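Side-chain contacts in dextranase (Pseudarthrobacter oxydans, PDB 6NZS), which catalyses the endohydrolysis of (1->6)-alpha-D-glucosidic linkages in dextran, as a glycoside hydrolase of family 49: residues Asp38-Gln43 against Asp48-Ala53; Trp87-Tyr92 against Gly331-Glu336; Ile135-Ser140 against Tyr144-Glu149. All coordinates share one frame; numbering follows the deposited sequence.

Contact 1: residues Asp38-Gln43 against Asp48-Ala53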
ATOM      1  N   ASP A  38      15.096  -1.451  17.618  1.00 10.24           N
ATOM      2  CA  ASP A  38      14.429  -2.129  18.721  1.00 10.69           C
ATOM      3  C   ASP A  38      13.339  -1.217  19.256  1.00 11.04           C
ATOM      4  O   ASP A  38      13.515   0.003  19.305  1.00 13.01           O
ATOM      5  CB  ASP A  38      15.406  -2.451  19.857  1.00 11.79           C
ATOM      6  CG  ASP A  38      16.389  -3.542  19.487  1.00 14.49           C
ATOM      7  OD1 ASP A  38      15.953  -4.565  18.930  1.00 13.33           O
ATOM      8  OD2 ASP A  38      17.600  -3.377  19.765  1.00 17.76           O
ATOM      9  N   LEU A  39      12.216  -1.808  19.663  1.00  9.24           N
ATOM     10  CA  LEU A  39      11.069  -1.037  20.127  1.00 11.01           C
ATOM     11  C   LEU A  39      10.548  -1.586  21.452  1.00 12.16           C
ATOM     12  O   LEU A  39      10.437  -2.802  21.631  1.00 12.17           O
ATOM     13  CB  LEU A  39       9.962  -1.073  19.070  1.00 11.45           C
ATOM     14  CG  LEU A  39       8.770  -0.140  19.263  1.00 11.98           C
ATOM     15  CD1 LEU A  39       8.270   0.364  17.914  1.00 13.28           C
ATOM     16  CD2 LEU A  39       7.658  -0.867  19.961  1.00 14.55           C
ATOM     17  N   GLN A  40      10.228  -0.678  22.381  1.00 11.75           N
ATOM     18  CA  GLN A  40       9.531  -1.011  23.618  1.00 13.24           C
ATOM     19  C   GLN A  40       8.386  -0.027  23.808  1.00 12.38           C
ATOM     20  O   GLN A  40       8.431   1.098  23.304  1.00 12.33           O
ATOM     21  CB  GLN A  40      10.461  -0.953  24.835  1.00 16.28           C
ATOM     22  CG  GLN A  40      11.498  -2.059  24.882  1.00 20.94           C
ATOM     23  CD  GLN A  40      12.430  -1.924  26.070  1.00 25.57           C
ATOM     24  OE1 GLN A  40      12.449  -0.891  26.739  1.00 32.85           O
ATOM     25  NE2 GLN A  40      13.204  -2.971  26.342  1.00 32.81           N
ATOM     26  N   VAL A  41       7.343  -0.467  24.520  1.00 12.17           N
ATOM     27  CA  VAL A  41       6.121   0.314  24.699  1.00 12.18           C
ATOM     28  C   VAL A  41       5.716   0.283  26.164  1.00 12.79           C
ATOM     29  O   VAL A  41       5.710  -0.780  26.794  1.00 13.41           O
ATOM     30  CB  VAL A  41       4.950  -0.232  23.850  1.00 15.17           C
ATOM     31  CG1 VAL A  41       3.784   0.760  23.832  1.00 12.85           C
ATOM     32  CG2 VAL A  41       5.379  -0.573  22.449  1.00 19.35           C
ATOM     33  N   ALA A  42       5.320   1.440  26.685  1.00 11.21           N
ATOM     34  CA  ALA A  42       4.806   1.547  28.043  1.00 13.16           C
ATOM     35  C   ALA A  42       3.548   2.395  28.026  1.00 14.08           C
ATOM     36  O   ALA A  42       3.442   3.348  27.257  1.00 13.37           O
ATOM     37  CB  ALA A  42       5.825   2.235  28.947  1.00 14.91           C
ATOM     38  N   GLN A  43       2.593   2.056  28.893  1.00 13.62           N
ATOM     39  CA  GLN A  43       1.463   2.950  29.105  1.00 15.22           C
ATOM     40  C   GLN A  43       1.991   4.292  29.586  1.00 16.70           C
ATOM     41  O   GLN A  43       2.945   4.355  30.364  1.00 16.49           O
ATOM     42  CB  GLN A  43       0.521   2.351  30.149  1.00 16.89           C
ATOM     43  CG  GLN A  43      -0.879   2.926  30.128  1.00 21.88           C
ATOM     44  CD  GLN A  43      -1.850   2.111  30.958  1.00 20.30           C
ATOM     45  OE1 GLN A  43      -2.401   1.112  30.486  1.00 21.72           O
ATOM     46  NE2 GLN A  43      -2.074   2.537  32.195  1.00 19.86           N
ATOM     47  N   ASP A  48       7.856   3.528  33.519  1.00 21.54           N
ATOM     48  CA  ASP A  48       8.878   2.602  33.989  1.00 24.13           C
ATOM     49  C   ASP A  48       8.603   1.157  33.593  1.00 25.93           C
ATOM     50  O   ASP A  48       9.499   0.316  33.733  1.00 29.47           O
ATOM     51  CB  ASP A  48       8.972   2.685  35.513  1.00 27.39           C
ATOM     52  CG  ASP A  48       7.649   2.386  36.192  1.00 30.13           C
ATOM     53  OD1 ASP A  48       6.617   2.960  35.780  1.00 29.27           O
ATOM     54  OD2 ASP A  48       7.636   1.570  37.138  1.00 35.41           O
ATOM     55  N   LYS A  49       7.399   0.845  33.121  1.00 23.47           N
ATOM     56  CA  LYS A  49       7.009  -0.517  32.763  1.00 23.25           C
ATOM     57  C   LYS A  49       6.908  -0.593  31.240  1.00 19.61           C
ATOM     58  O   LYS A  49       5.819  -0.559  30.665  1.00 20.54           O
ATOM     59  CB  LYS A  49       5.683  -0.884  33.432  1.00 25.70           C
ATOM     60  CG  LYS A  49       5.720  -0.828  34.952  1.00 30.83           C
ATOM     61  CD  LYS A  49       4.478  -1.465  35.551  1.00 33.73           C
ATOM     62  CE  LYS A  49       4.688  -1.800  37.020  1.00 42.07           C
ATOM     63  NZ  LYS A  49       3.898  -2.998  37.428  1.00 47.19           N
ATOM     64  N   ALA A  50       8.064  -0.701  30.592  1.00 20.50           N
ATOM     65  CA  ALA A  50       8.143  -0.766  29.139  1.00 17.99           C
ATOM     66  C   ALA A  50       8.309  -2.216  28.704  1.00 20.01           C
ATOM     67  O   ALA A  50       9.128  -2.951  29.267  1.00 24.10           O
ATOM     68  CB  ALA A  50       9.302   0.080  28.614  1.00 21.83           C
ATOM     69  N   TYR A  51       7.537  -2.615  27.699  1.00 13.48           N
ATOM     70  CA  TYR A  51       7.488  -3.992  27.231  1.00 12.79           C
ATOM     71  C   TYR A  51       8.031  -4.076  25.811  1.00 14.29           C
ATOM     72  O   TYR A  51       7.754  -3.206  24.983  1.00 15.62           O
ATOM     73  CB  TYR A  51       6.050  -4.497  27.242  1.00 13.92           C
ATOM     74  CG  TYR A  51       5.448  -4.554  28.623  1.00 18.19           C
ATOM     75  CD1 TYR A  51       5.611  -5.680  29.412  1.00 18.53           C
ATOM     76  CD2 TYR A  51       4.727  -3.480  29.137  1.00 18.89           C
ATOM     77  CE1 TYR A  51       5.058  -5.746  30.681  1.00 21.86           C
ATOM     78  CE2 TYR A  51       4.170  -3.537  30.408  1.00 21.32           C
ATOM     79  CZ  TYR A  51       4.343  -4.674  31.168  1.00 23.20           C
ATOM     80  OH  TYR A  51       3.793  -4.739  32.434  1.00 28.43           O
ATOM     81  N   ASP A  52       8.801  -5.126  25.539  1.00 12.88           N
ATOM     82  CA  ASP A  52       9.327  -5.339  24.196  1.00 12.58           C
ATOM     83  C   ASP A  52       8.212  -5.700  23.227  1.00 11.99           C
ATOM     84  O   ASP A  52       7.289  -6.443  23.568  1.00 12.91           O
ATOM     85  CB  ASP A  52      10.336  -6.480  24.229  1.00 13.79           C
ATOM     86  CG  ASP A  52      11.511  -6.172  25.117  1.00 15.97           C
ATOM     87  OD1 ASP A  52      12.346  -5.335  24.717  1.00 15.85           O
ATOM     88  OD2 ASP A  52      11.592  -6.754  26.218  1.00 18.48           O
ATOM     89  N   ALA A  53       8.301  -5.161  22.010  1.00 11.09           N
ATOM     90  CA  ALA A  53       7.412  -5.529  20.916  1.00 11.11           C
ATOM     91  C   ALA A  53       8.285  -5.912  19.737  1.00  9.97           C
ATOM     92  O   ALA A  53       9.214  -5.177  19.394  1.00 12.95           O
ATOM     93  CB  ALA A  53       6.508  -4.360  20.516  1.00 12.35           C
TER
HETATM   94  O   HOH W   1      11.647  -4.408  18.694  1.00 13.01           O
HETATM   95  O   HOH W   2      12.646  -4.469  22.165  1.00 17.88           O
HETATM   96  O   HOH W   3       3.027  -0.063  30.839  1.00 23.39           O

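Contact 2: residues Trp87-Tyr92 against Gly331-Glu336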
ATOM      1  N   TRP A  87       9.053  -3.263  10.614  1.00  8.49           N
ATOM      2  CA  TRP A  87       7.786  -2.790  11.168  1.00  8.15           C
ATOM      3  C   TRP A  87       7.492  -3.524  12.463  1.00  9.08           C
ATOM      4  O   TRP A  87       7.842  -4.697  12.623  1.00  9.91           O
ATOM      5  CB  TRP A  87       6.613  -2.934  10.189  1.00  9.77           C
ATOM      6  CG  TRP A  87       6.066  -4.337  10.055  1.00  8.97           C
ATOM      7  CD1 TRP A  87       4.985  -4.862  10.706  1.00  9.39           C
ATOM      8  CD2 TRP A  87       6.585  -5.385   9.221  1.00  9.10           C
ATOM      9  NE1 TRP A  87       4.797  -6.174  10.329  1.00  9.39           N
ATOM     10  CE2 TRP A  87       5.769  -6.516   9.420  1.00  8.64           C
ATOM     11  CE3 TRP A  87       7.668  -5.476   8.331  1.00  9.77           C
ATOM     12  CZ2 TRP A  87       5.993  -7.724   8.757  1.00 10.63           C
ATOM     13  CZ3 TRP A  87       7.891  -6.679   7.683  1.00  9.68           C
ATOM     14  CH2 TRP A  87       7.064  -7.786   7.902  1.00 10.27           C
ATOM     15  N   SER A  88       6.849  -2.814  13.388  1.00  9.25           N
ATOM     16  CA  SER A  88       6.457  -3.377  14.669  1.00  9.44           C
ATOM     17  C   SER A  88       4.989  -3.077  14.895  1.00  8.84           C
ATOM     18  O   SER A  88       4.567  -1.920  14.767  1.00  9.97           O
ATOM     19  CB  SER A  88       7.288  -2.760  15.802  1.00 10.02           C
ATOM     20  OG  SER A  88       6.924  -3.314  17.055  1.00 11.28           O
ATOM     21  N   SER A  89       4.220  -4.111  15.227  1.00  8.73           N
ATOM     22  CA  SER A  89       2.821  -3.976  15.611  1.00  8.67           C
ATOM     23  C   SER A  89       2.652  -4.234  17.103  1.00  9.72           C
ATOM     24  O   SER A  89       3.360  -5.044  17.708  1.00 10.22           O
ATOM     25  CB  SER A  89       1.945  -4.982  14.858  1.00  8.94           C
ATOM     26  OG  SER A  89       1.826  -4.605  13.494  1.00 10.16           O
ATOM     27  N   PHE A  90       1.697  -3.528  17.692  1.00  8.90           N
ATOM     28  CA  PHE A  90       1.248  -3.845  19.037  1.00  9.92           C
ATOM     29  C   PHE A  90      -0.194  -3.391  19.148  1.00 10.53           C
ATOM     30  O   PHE A  90      -0.674  -2.607  18.327  1.00  9.89           O
ATOM     31  CB  PHE A  90       2.142  -3.219  20.126  1.00 10.32           C
ATOM     32  CG  PHE A  90       2.240  -1.709  20.060  1.00 10.06           C
ATOM     33  CD1 PHE A  90       1.287  -0.907  20.680  1.00 10.93           C
ATOM     34  CD2 PHE A  90       3.301  -1.099  19.406  1.00 10.96           C
ATOM     35  CE1 PHE A  90       1.382   0.482  20.627  1.00 11.31           C
ATOM     36  CE2 PHE A  90       3.406   0.281  19.355  1.00 10.46           C
ATOM     37  CZ  PHE A  90       2.451   1.076  19.961  1.00 10.35           C
ATOM     38  N   GLU A  91      -0.896  -3.913  20.152  1.00 10.24           N
ATOM     39  CA  GLU A  91      -2.240  -3.453  20.473  1.00  9.77           C
ATOM     40  C   GLU A  91      -2.186  -2.520  21.668  1.00 10.61           C
ATOM     41  O   GLU A  91      -1.448  -2.768  22.629  1.00 11.10           O
ATOM     42  CB  GLU A  91      -3.168  -4.615  20.823  1.00 10.63           C
ATOM     43  CG  GLU A  91      -3.353  -5.624  19.718  1.00 12.94           C
ATOM     44  CD  GLU A  91      -4.410  -6.650  20.082  1.00 16.81           C
ATOM     45  OE1 GLU A  91      -4.036  -7.772  20.469  1.00 22.02           O
ATOM     46  OE2 GLU A  91      -5.610  -6.317  20.002  1.00 18.15           O
ATOM     47  N   TYR A  92      -2.987  -1.458  21.621  1.00 10.37           N
ATOM     48  CA  TYR A  92      -3.036  -0.532  22.743  1.00  9.69           C
ATOM     49  C   TYR A  92      -4.452   0.011  22.897  1.00  9.36           C
ATOM     50  O   TYR A  92      -5.235   0.046  21.942  1.00 10.12           O
ATOM     51  CB  TYR A  92      -1.965   0.572  22.653  1.00  9.23           C
ATOM     52  CG  TYR A  92      -2.275   1.711  21.700  1.00  8.75           C
ATOM     53  CD1 TYR A  92      -2.771   1.473  20.422  1.00  9.04           C
ATOM     54  CD2 TYR A  92      -2.027   3.028  22.065  1.00 10.00           C
ATOM     55  CE1 TYR A  92      -3.049   2.522  19.546  1.00  9.82           C
ATOM     56  CE2 TYR A  92      -2.295   4.085  21.189  1.00  9.96           C
ATOM     57  CZ  TYR A  92      -2.807   3.821  19.933  1.00  9.44           C
ATOM     58  OH  TYR A  92      -3.095   4.855  19.082  1.00 10.16           O
ATOM     59  N   GLY A 331      -7.147  -5.995  10.222  1.00  9.21           N
ATOM     60  CA  GLY A 331      -6.055  -6.291  11.129  1.00  9.59           C
ATOM     61  C   GLY A 331      -4.763  -6.754  10.488  1.00  8.66           C
ATOM     62  O   GLY A 331      -3.678  -6.333  10.899  1.00 10.31           O
ATOM     63  N   VAL A 332      -4.875  -7.617   9.477  1.00  8.46           N
ATOM     64  CA  VAL A 332      -3.722  -8.369   8.990  1.00  9.30           C
ATOM     65  C   VAL A 332      -2.697  -7.463   8.319  1.00  9.36           C
ATOM     66  O   VAL A 332      -3.024  -6.417   7.731  1.00  9.28           O
ATOM     67  CB  VAL A 332      -4.151  -9.510   8.046  1.00  8.83           C
ATOM     68  CG1 VAL A 332      -5.054 -10.501   8.776  1.00 11.59           C
ATOM     69  CG2 VAL A 332      -4.855  -8.961   6.829  1.00 11.68           C
ATOM     70  N   THR A 333      -1.441  -7.894   8.386  1.00  8.57           N
ATOM     71  CA  THR A 333      -0.334  -7.308   7.640  1.00  8.91           C
ATOM     72  C   THR A 333       0.026  -8.305   6.554  1.00  9.46           C
ATOM     73  O   THR A 333       0.368  -9.451   6.861  1.00 10.76           O
ATOM     74  CB  THR A 333       0.877  -7.094   8.550  1.00  9.26           C
ATOM     75  OG1 THR A 333       0.535  -6.172   9.591  1.00  8.79           O
ATOM     76  CG2 THR A 333       2.068  -6.522   7.781  1.00  9.97           C
ATOM     77  N   VAL A 334      -0.053  -7.868   5.302  1.00  9.59           N
ATOM     78  CA  VAL A 334       0.348  -8.663   4.145  1.00  9.97           C
ATOM     79  C   VAL A 334       1.756  -8.225   3.760  1.00 10.40           C
ATOM     80  O   VAL A 334       1.973  -7.062   3.395  1.00 10.43           O
ATOM     81  CB  VAL A 334      -0.638  -8.471   2.981  1.00 10.62           C
ATOM     82  CG1 VAL A 334      -0.125  -9.167   1.717  1.00 14.12           C
ATOM     83  CG2 VAL A 334      -2.013  -9.000   3.383  1.00 11.91           C
ATOM     84  N   ALA A 335       2.722  -9.137   3.857  1.00 10.39           N
ATOM     85  CA  ALA A 335       4.125  -8.818   3.633  1.00 10.37           C
ATOM     86  C   ALA A 335       4.661  -9.551   2.414  1.00 12.43           C
ATOM     87  O   ALA A 335       4.282 -10.696   2.147  1.00 11.61           O
ATOM     88  CB  ALA A 335       4.966  -9.210   4.849  1.00 11.31           C
ATOM     89  N   GLU A 336       5.563  -8.887   1.695  1.00 11.99           N
ATOM     90  CA  GLU A 336       6.340  -9.497   0.621  1.00 12.15           C
ATOM     91  C   GLU A 336       5.513 -10.284  -0.401  1.00 12.00           C
ATOM     92  O   GLU A 336       5.778 -11.465  -0.653  1.00 13.15           O
ATOM     93  CB  GLU A 336       7.462 -10.354   1.188  1.00 14.91           C
ATOM     94  CG  GLU A 336       8.832  -9.791   0.938  1.00 17.31           C
ATOM     95  CD  GLU A 336       9.914 -10.525   1.697  1.00 12.10           C
ATOM     96  OE1 GLU A 336      10.384 -10.008   2.728  1.00 14.18           O
ATOM     97  OE2 GLU A 336      10.303 -11.610   1.239  1.00 14.50           O
TER
HETATM   98  O   HOH W   4       2.342  -6.633  11.751  1.00  9.70           O

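Contact 3: residues Ile135-Ser140 against Tyr144-Glu149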
ATOM      1  N   ILE A 135       8.542   8.343  21.903  1.00 11.28           N
ATOM      2  CA  ILE A 135       7.454   8.959  21.145  1.00 11.02           C
ATOM      3  C   ILE A 135       6.144   8.684  21.870  1.00 11.21           C
ATOM      4  O   ILE A 135       5.835   7.526  22.179  1.00 12.25           O
ATOM      5  CB  ILE A 135       7.381   8.379  19.720  1.00 11.35           C
ATOM      6  CG1 ILE A 135       8.710   8.578  18.998  1.00 13.75           C
ATOM      7  CG2 ILE A 135       6.235   9.006  18.931  1.00 12.45           C
ATOM      8  CD1 ILE A 135       8.874   7.647  17.812  1.00 13.32           C
ATOM      9  N   LYS A 136       5.357   9.731  22.112  1.00 11.85           N
ATOM     10  CA  LYS A 136       4.055   9.556  22.753  1.00 11.09           C
ATOM     11  C   LYS A 136       3.007   9.353  21.669  1.00 10.76           C
ATOM     12  O   LYS A 136       2.744  10.261  20.874  1.00 12.69           O
ATOM     13  CB  LYS A 136       3.696  10.750  23.627  1.00 13.12           C
ATOM     14  CG  LYS A 136       2.415  10.503  24.416  1.00 15.76           C
ATOM     15  CD  LYS A 136       2.053  11.716  25.248  1.00 23.53           C
ATOM     16  CE  LYS A 136       2.292  11.459  26.718  1.00 32.08           C
ATOM     17  NZ  LYS A 136       1.076  11.806  27.493  1.00 36.00           N
ATOM     18  N   VAL A 137       2.418   8.163  21.628  1.00 10.94           N
ATOM     19  CA  VAL A 137       1.374   7.843  20.657  1.00  9.97           C
ATOM     20  C   VAL A 137       0.034   7.910  21.388  1.00 10.37           C
ATOM     21  O   VAL A 137      -0.223   7.071  22.267  1.00 11.35           O
ATOM     22  CB  VAL A 137       1.591   6.464  20.018  1.00 10.58           C
ATOM     23  CG1 VAL A 137       0.524   6.202  18.971  1.00 12.00           C
ATOM     24  CG2 VAL A 137       2.988   6.377  19.384  1.00 12.23           C
ATOM     25  N   PRO A 138      -0.816   8.883  21.096  1.00  9.92           N
ATOM     26  CA  PRO A 138      -2.119   8.933  21.757  1.00 11.00           C
ATOM     27  C   PRO A 138      -2.992   7.796  21.264  1.00 11.33           C
ATOM     28  O   PRO A 138      -2.866   7.328  20.125  1.00 10.71           O
ATOM     29  CB  PRO A 138      -2.684  10.288  21.320  1.00 12.90           C
ATOM     30  CG  PRO A 138      -2.031  10.566  20.011  1.00 16.06           C
ATOM     31  CD  PRO A 138      -0.680   9.911  20.048  1.00 12.38           C
ATOM     32  N   TYR A 139      -3.885   7.349  22.138  1.00 11.68           N
ATOM     33  CA  TYR A 139      -4.871   6.365  21.729  1.00 10.73           C
ATOM     34  C   TYR A 139      -5.897   6.992  20.792  1.00 13.19           C
ATOM     35  O   TYR A 139      -6.376   8.106  21.015  1.00 13.78           O
ATOM     36  CB  TYR A 139      -5.570   5.739  22.940  1.00 11.47           C
ATOM     37  CG  TYR A 139      -6.650   4.794  22.476  1.00 11.57           C
ATOM     38  CD1 TYR A 139      -6.323   3.586  21.880  1.00 10.89           C
ATOM     39  CD2 TYR A 139      -7.993   5.135  22.578  1.00 12.19           C
ATOM     40  CE1 TYR A 139      -7.300   2.731  21.417  1.00 11.40           C
ATOM     41  CE2 TYR A 139      -8.982   4.281  22.119  1.00 11.10           C
ATOM     42  CZ  TYR A 139      -8.632   3.084  21.544  1.00 11.04           C
ATOM     43  OH  TYR A 139      -9.613   2.234  21.072  1.00 13.09           O
ATOM     44  N   SER A 140      -6.207   6.270  19.722  1.00 11.88           N
ATOM     45  CA  SER A 140      -7.314   6.563  18.827  1.00 12.69           C
ATOM     46  C   SER A 140      -7.987   5.239  18.519  1.00 12.43           C
ATOM     47  O   SER A 140      -7.318   4.209  18.421  1.00 12.36           O
ATOM     48  CB  SER A 140      -6.813   7.152  17.494  1.00 13.17           C
ATOM     49  OG  SER A 140      -7.856   7.199  16.535  1.00 14.40           O
ATOM     50  N   TYR A 144      -2.746   4.265  14.905  1.00 10.37           N
ATOM     51  CA  TYR A 144      -1.873   5.052  14.045  1.00  9.95           C
ATOM     52  C   TYR A 144      -0.864   4.127  13.387  1.00 10.23           C
ATOM     53  O   TYR A 144      -0.299   3.253  14.046  1.00 10.15           O
ATOM     54  CB  TYR A 144      -1.084   6.078  14.874  1.00 10.85           C
ATOM     55  CG  TYR A 144      -1.882   7.252  15.373  1.00  9.65           C
ATOM     56  CD1 TYR A 144      -2.535   7.205  16.608  1.00 10.98           C
ATOM     57  CD2 TYR A 144      -1.993   8.419  14.619  1.00 11.72           C
ATOM     58  CE1 TYR A 144      -3.268   8.285  17.071  1.00 11.72           C
ATOM     59  CE2 TYR A 144      -2.735   9.509  15.086  1.00 15.99           C
ATOM     60  CZ  TYR A 144      -3.368   9.427  16.312  1.00 15.02           C
ATOM     61  OH  TYR A 144      -4.111  10.491  16.800  1.00 19.02           O
ATOM     62  N   ARG A 145      -0.642   4.324  12.089  1.00  8.23           N
ATOM     63  CA  ARG A 145       0.416   3.639  11.350  1.00  7.52           C
ATOM     64  C   ARG A 145       1.344   4.713  10.799  1.00  8.78           C
ATOM     65  O   ARG A 145       0.896   5.601  10.063  1.00  9.71           O
ATOM     66  CB  ARG A 145      -0.191   2.807  10.213  1.00  8.98           C
ATOM     67  CG  ARG A 145      -1.015   1.592  10.705  1.00  9.80           C
ATOM     68  CD  ARG A 145      -2.360   1.438   9.980  1.00 11.10           C
ATOM     69  NE  ARG A 145      -3.245   2.585  10.203  1.00 10.99           N
ATOM     70  CZ  ARG A 145      -3.958   2.792  11.306  1.00 12.17           C
ATOM     71  NH1 ARG A 145      -3.909   1.934  12.317  1.00 14.78           N
ATOM     72  NH2 ARG A 145      -4.720   3.875  11.402  1.00 12.58           N
ATOM     73  N   PHE A 146       2.622   4.663  11.173  1.00  7.38           N
ATOM     74  CA  PHE A 146       3.510   5.775  10.853  1.00  8.89           C
ATOM     75  C   PHE A 146       4.950   5.301  10.744  1.00  8.07           C
ATOM     76  O   PHE A 146       5.308   4.210  11.202  1.00  9.33           O
ATOM     77  CB  PHE A 146       3.375   6.921  11.879  1.00  9.10           C
ATOM     78  CG  PHE A 146       3.697   6.531  13.301  1.00  9.69           C
ATOM     79  CD1 PHE A 146       2.753   5.903  14.095  1.00 10.42           C
ATOM     80  CD2 PHE A 146       4.944   6.825  13.845  1.00 10.19           C
ATOM     81  CE1 PHE A 146       3.054   5.559  15.401  1.00 10.46           C
ATOM     82  CE2 PHE A 146       5.260   6.490  15.141  1.00 10.67           C
ATOM     83  CZ  PHE A 146       4.308   5.864  15.929  1.00  9.67           C
ATOM     84  N   SER A 147       5.774   6.160  10.146  1.00  7.77           N
ATOM     85  CA  SER A 147       7.182   5.902   9.892  1.00  6.83           C
ATOM     86  C   SER A 147       8.035   6.716  10.861  1.00  9.23           C
ATOM     87  O   SER A 147       7.758   7.899  11.109  1.00  9.36           O
ATOM     88  CB  SER A 147       7.495   6.334   8.456  1.00  8.13           C
ATOM     89  OG  SER A 147       8.886   6.278   8.205  1.00  9.00           O
ATOM     90  N   VAL A 148       9.075   6.076  11.398  1.00  8.25           N
ATOM     91  CA  VAL A 148      10.034   6.692  12.313  1.00  9.21           C
ATOM     92  C   VAL A 148      11.371   6.802  11.582  1.00  8.20           C
ATOM     93  O   VAL A 148      11.937   5.788  11.152  1.00  9.40           O
ATOM     94  CB  VAL A 148      10.172   5.863  13.601  1.00  9.18           C
ATOM     95  CG1 VAL A 148      11.221   6.460  14.525  1.00 10.81           C
ATOM     96  CG2 VAL A 148       8.819   5.750  14.306  1.00 11.10           C
ATOM     97  N   GLU A 149      11.870   8.029  11.424  1.00  9.01           N
ATOM     98  CA  GLU A 149      12.940   8.320  10.461  1.00  7.69           C
ATOM     99  C   GLU A 149      14.136   8.960  11.167  1.00  9.55           C
ATOM    100  O   GLU A 149      14.149  10.170  11.424  1.00 10.31           O
ATOM    101  CB  GLU A 149      12.391   9.186   9.326  1.00  9.40           C
ATOM    102  CG  GLU A 149      11.054   8.638   8.816  1.00  8.54           C
ATOM    103  CD  GLU A 149      10.652   9.088   7.426  1.00  9.41           C
ATOM    104  OE1 GLU A 149      11.290  10.001   6.850  1.00 10.87           O
ATOM    105  OE2 GLU A 149       9.689   8.497   6.906  1.00  9.82           O
TER
HETATM  106  O   HOH W   5      -5.674  10.478  19.014  1.00 22.67           O

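Contact 1: residues Asp38-Gln43 against Asp48-Ala53
Q40 and D52 turn their side chains the same way: each CG stands opposite its own carbonyl carbon (chi1 -70° and -62°), and the two run side by side on one face of the strands. With its chain extended beyond CG, Q40 reaches along the carboxylate until NE2 gives a fairly straight hydrogen bond to OD1 of D52 (3.0 Å). The acceptor lies near the amide plane, yet the donor comes from above the carboxylate plane, the two planes being 69° apart. A water donates both to this OD1 and to L39 O, while D52 OD2 is taken by the backbone N of T3. The strands form a beta hairpin of the N-terminal Ig-like domain. Q40 and D52 are a non-hydrogen-bonded antiparallel pair, V41 and Y51 the hydrogen-bonded pair beside it, with V41 N to Y51 O at 2.8 Å and Y51 N to V41 O at 2.7 Å. On the face opposite to Q40, L39 CD2 meets A53 CB at 3.7 Å; V98 of strand 96-102 and S88 of strand 84-92 also cover L39. Toward the turn a water accepts from Q43 N and donates to K49 O, at the edge of the Y51 ring and in its plane.

Contact 2: residues Trp87-Tyr92 against Gly331-Glu336
W87 opens the contact by bringing its indole against T333 and A335, where a strand of the N-terminal Ig-like domain faces a strand of the parallel beta-solenoid. The strand axes run nearly antiparallel (160°) but stay 11.0 Å apart at their closest, and no direct hydrogen bond crosses, so side chains and one water make the junction. CG of W87 sits between its backbone N and carbonyl carbon (chi1 77°), which swings the ring toward the solenoid strand, slanting across the gap to T333 and A335. T333 slides past the indole in the opposite direction; its methyl CG2 lies 3.7 Å from W87 NE1, obliquely to the ring. Further along, the benzo end of the indole reaches A335, with W87 CH2 4.0 Å from A335 CB, again an oblique approach. Y56 and F189 also meet the indole with their rings, so that it is packed among aromatic neighbours of its own domain. Two residues on, S89 points the same way but is too short to bond directly: its OG stays 4.4 Å from T333 OG1. A water among these buried side chains bridges them. It lies in the indole plane at the ring edge, accepts from W87 NE1 at 2.9 Å, pairs with S89 OG at 2.7 Å and donates to T333 OG1 at 2.9 Å.

Contact 3: residues Ile135-Ser140 against Tyr144-Glu149
V137 carries the tightly packed part, its two methyls dividing between two aromatic rings. CG2 meets F146 CZ at 3.7 Å, and CG1, placed opposite the backbone N (chi1 -177°), lies 4.0 Å from Y144 CD1, both oblique to the rings. Farther along, I135 CD1 and V148 CG2 come tip to tip at 4.0 Å. F123 meets F146 and Y144 edge-to-face. P138, S140 and Y144 are partly exposed, and there methyl-to-ring packing gives way to a carbonyl at the ring edge and a water bridge. The side chains of Y144 and P138 cross at about a right angle, with P138 O 3.2 Å from Y144 CE1 and S140 CB 3.7 Å from the same carbon. A water in the ring plane joins Y144 OH (2.7 Å) to Y139 O (3.2 Å). Replacing Y144 by an alanine would probably leave this water without its phenolic partner and open a gap beside V137, P138 and S140. No direct hydrogen bond crosses; the short strand segments run nearly antiparallel (155°), 10.6 Å apart at their closest, and strands 96-102 and 176-192 supply backbone partners. Facing strands joined through side chains across an apolar interior characterise the beta-sandwich core of an Ig-like domain.

In the fold
From the N terminus, contact 1 comes first and closes a short hairpin turn, four residues lying between its segments. The chain then enters 87-92, the first half of contact 2, which finds its partner only 238 residues later in the solenoid. Contact 3 falls wholly within that long excursion and closes its own three-residue connection, so it nests in contact 2, whereas contact 1 precedes both. Segment 87-92 touches each neighbour: V41 CG2 packs 3.7 Å from F90 CD2, and Y92 OH probably bonds P138 O at 2.7 Å. Contacts 1 and 3 do not touch, their nearest atoms being about 7 Å apart. Contacts 1 and 3 lie within the Ig-like domain, and contact 2 joins it to the solenoid.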